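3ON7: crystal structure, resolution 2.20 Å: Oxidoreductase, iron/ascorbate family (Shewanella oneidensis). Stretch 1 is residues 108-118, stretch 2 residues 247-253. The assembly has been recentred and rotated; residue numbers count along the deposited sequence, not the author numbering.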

# COMPACT_ATOMS: atom_id res chain seq x y z
N ALA B 108 23.44 15.99 -9.27
CA ALA B 108 24.85 16.20 -8.97
C ALA B 108 25.03 16.26 -7.45
O ALA B 108 25.95 15.67 -6.91
CB ALA B 108 25.39 17.47 -9.64
N TYR B 109 24.12 16.93 -6.76
CA TYR B 109 24.19 16.98 -5.30
C TYR B 109 23.99 15.59 -4.67
O TYR B 109 24.76 15.18 -3.81
CB TYR B 109 23.21 17.99 -4.69
CG TYR B 109 23.24 17.90 -3.18
CD1 TYR B 109 24.21 18.55 -2.45
CD2 TYR B 109 22.30 17.13 -2.48
CE1 TYR B 109 24.26 18.47 -1.08
CE2 TYR B 109 22.35 17.03 -1.10
CZ TYR B 109 23.34 17.70 -0.41
OH TYR B 109 23.42 17.61 0.95
N TYR B 110 22.94 14.89 -5.11
CA TYR B 110 22.65 13.51 -4.66
C TYR B 110 23.87 12.60 -4.82
O TYR B 110 24.18 11.80 -3.92
CB TYR B 110 21.49 12.94 -5.49
CG TYR B 110 21.05 11.52 -5.14
CD1 TYR B 110 21.67 10.41 -5.70
CD2 TYR B 110 19.95 11.31 -4.30
CE1 TYR B 110 21.24 9.10 -5.37
CE2 TYR B 110 19.51 10.03 -3.98
CZ TYR B 110 20.15 8.93 -4.52
OH TYR B 110 19.69 7.66 -4.19
N GLU B 111 24.55 12.73 -5.96
CA GLU B 111 25.71 11.90 -6.26
C GLU B 111 26.83 12.26 -5.28
O GLU B 111 27.44 11.38 -4.68
CB GLU B 111 26.15 12.11 -7.73
CG GLU B 111 27.42 11.37 -8.16
CD GLU B 111 27.84 11.67 -9.61
N LYS B 112 27.05 13.57 -5.11
CA LYS B 112 28.15 14.05 -4.27
C LYS B 112 27.92 13.76 -2.79
O LYS B 112 28.87 13.53 -2.05
CB LYS B 112 28.36 15.55 -4.49
CG LYS B 112 29.01 15.89 -5.85
CD LYS B 112 29.15 17.41 -6.07
CE LYS B 112 30.26 17.76 -7.08
NZ LYS B 112 29.77 17.91 -8.49
N ALA B 113 26.66 13.78 -2.36
CA ALA B 113 26.32 13.54 -0.98
C ALA B 113 26.36 12.05 -0.67
O ALA B 113 26.73 11.66 0.44
CB ALA B 113 24.96 14.14 -0.64
N ASN B 114 25.98 11.22 -1.64
CA ASN B 114 26.16 9.79 -1.51
C ASN B 114 27.63 9.42 -1.41
O ASN B 114 27.99 8.56 -0.63
CB ASN B 114 25.49 9.04 -2.68
CG ASN B 114 24.07 8.64 -2.38
OD1 ASN B 114 23.82 7.59 -1.77
ND2 ASN B 114 23.11 9.47 -2.79
N THR B 115 28.48 10.10 -2.18
CA THR B 115 29.94 9.89 -2.12
C THR B 115 30.47 10.25 -0.72
O THR B 115 31.17 9.44 -0.11
CB THR B 115 30.70 10.66 -3.22
OG1 THR B 115 30.32 10.14 -4.50
CG2 THR B 115 32.26 10.54 -3.05
N LEU B 116 30.08 11.41 -0.18
CA LEU B 116 30.52 11.74 1.19
C LEU B 116 29.98 10.73 2.19
O LEU B 116 30.72 10.26 3.06
CB LEU B 116 30.09 13.16 1.61
CG LEU B 116 30.52 13.72 2.99
CD1 LEU B 116 32.03 13.71 3.16
CD2 LEU B 116 29.96 15.14 3.21
N ALA B 117 28.70 10.35 2.08
CA ALA B 117 28.10 9.44 3.06
C ALA B 117 28.79 8.07 3.03
O ALA B 117 28.93 7.40 4.05
CB ALA B 117 26.58 9.30 2.84
N SER B 118 29.23 7.70 1.84
CA SER B 118 29.95 6.46 1.63
C SER B 118 31.32 6.50 2.28
O SER B 118 31.74 5.53 2.92
CB SER B 118 30.04 6.19 0.14
OG SER B 118 30.25 4.82 -0.11
N SER B 247 15.33 23.15 3.49
CA SER B 247 16.34 22.19 3.98
C SER B 247 16.36 20.92 3.12
O SER B 247 15.37 20.60 2.47
CB SER B 247 16.11 21.85 5.45
OG SER B 247 14.91 21.15 5.60
N LEU B 248 17.50 20.22 3.12
CA LEU B 248 17.78 19.15 2.15
C LEU B 248 18.23 17.83 2.78
O LEU B 248 19.23 17.24 2.38
CB LEU B 248 18.85 19.64 1.18
CG LEU B 248 18.63 20.99 0.50
CD1 LEU B 248 19.94 21.44 -0.14
CD2 LEU B 248 17.53 20.91 -0.51
N PRO B 249 17.50 17.32 3.77
CA PRO B 249 18.00 16.08 4.38
C PRO B 249 18.05 14.96 3.35
O PRO B 249 17.11 14.83 2.57
CB PRO B 249 16.94 15.77 5.45
CG PRO B 249 15.70 16.36 4.91
CD PRO B 249 16.15 17.65 4.23
N LEU B 250 19.13 14.18 3.35
CA LEU B 250 19.24 13.00 2.48
C LEU B 250 19.21 11.76 3.38
O LEU B 250 20.07 11.60 4.23
CB LEU B 250 20.54 13.01 1.69
CG LEU B 250 20.82 11.74 0.84
CD1 LEU B 250 19.80 11.67 -0.33
CD2 LEU B 250 22.22 11.67 0.36
N PHE B 251 18.21 10.90 3.19
CA PHE B 251 18.03 9.69 4.00
C PHE B 251 18.62 8.48 3.29
O PHE B 251 18.07 8.00 2.29
CB PHE B 251 16.55 9.50 4.32
CG PHE B 251 15.97 10.64 5.12
CD1 PHE B 251 16.02 10.63 6.51
CD2 PHE B 251 15.42 11.74 4.49
CE1 PHE B 251 15.52 11.69 7.25
CE2 PHE B 251 14.90 12.79 5.22
CZ PHE B 251 14.95 12.78 6.60
N LEU B 252 19.78 8.02 3.78
CA LEU B 252 20.47 6.88 3.15
C LEU B 252 19.80 5.62 3.70
O LEU B 252 19.75 5.44 4.92
CB LEU B 252 21.99 6.88 3.46
CG LEU B 252 22.94 7.91 2.81
CD1 LEU B 252 22.82 7.90 1.33
CD2 LEU B 252 22.73 9.33 3.33
N HIS B 253 19.20 4.82 2.82
CA HIS B 253 18.51 3.60 3.20
C HIS B 253 19.28 2.41 2.63
O HIS B 253 19.70 2.46 1.48
CB HIS B 253 17.09 3.54 2.62
CG HIS B 253 16.08 4.42 3.30
ND1 HIS B 253 15.09 3.92 4.11
CD2 HIS B 253 15.88 5.76 3.24
CE1 HIS B 253 14.33 4.91 4.54
NE2 HIS B 253 14.79 6.04 4.02
O HOH W 1 21.60 16.25 2.20

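A helix laid across a strand usually adheres mainly through side chains, because its backbone polar groups are already spent within the helix. The packing of residues 108-118 against residues 247-253 illustrates this well, with one water bridge as the exception. Along the helix each backbone N from Lys-112 to Ser-118 bonds to the carbonyl O four residues earlier, and no direct hydrogen bond joins the two stretches. The axes of helix and strand come no closer than 10.3 Å, with N-to-C directions 49° apart, and the gap is filled by leucines from one side and by alanines, tyrosines and Asn-114 from the other. Together they bury 307 Å².

Ser-247 takes no part, and the contact begins at Leu-248, whose CA-to-CB bond points toward the helix. Its hydrogen-bonded link to the helix, through a water, is made by its backbone O. Tyr-109 OH lies 4.4 Å from Leu-248 O, too far for a direct bond, and a water fills the space: it accepts from Tyr-109 OH at 2.6 Å and donates to Leu-248 O at 2.6 Å. A tyrosine suits this buried position because its long side chain carries a hydroxyl to the water, which a purely apolar residue could not bond. Pro-249, its CA-to-CB bond directed away, makes no contact.

Leu-250 is the centre of the packing and has 81 Å² covered by the helix, the largest share of any residue here. With chi1 at t and chi2 at p, its two methyls meet helix residues three apart, Tyr-110 and Ala-113. Leu-250 CD1 approaches Tyr-110 CD2 at 4.0 Å, meeting the ring obliquely, while Leu-250 CD2 rests 3.8 Å from Ala-113 CB. Ala-113 has only a methyl to offer, and the backbones come close here, with Ala-113 CA and Leu-250 CA 7.9 Å apart.

Phe-251 is out of reach, in keeping with the alternation of an extended chain, and Leu-252 resumes the contact. Its CA-to-CB bond points sideways, but the end of the side chain, with both chi angles at m, comes nearer to the helix. Leu-252 CD2 packs 3.9 Å from Ala-117 CB, one helical turn beyond Ala-113, so two alanines four residues apart receive two leucines two residues apart. Leu-252 CD1 also lies 3.3 Å from Asn-114 OD1, a close contact of a polar atom with a methyl. The amide of Asn-114 is anchored within its own helix, where Asn-114 ND2 donates to Tyr-110 O at 2.8 Å. His-253, beyond Leu-252, makes no contact.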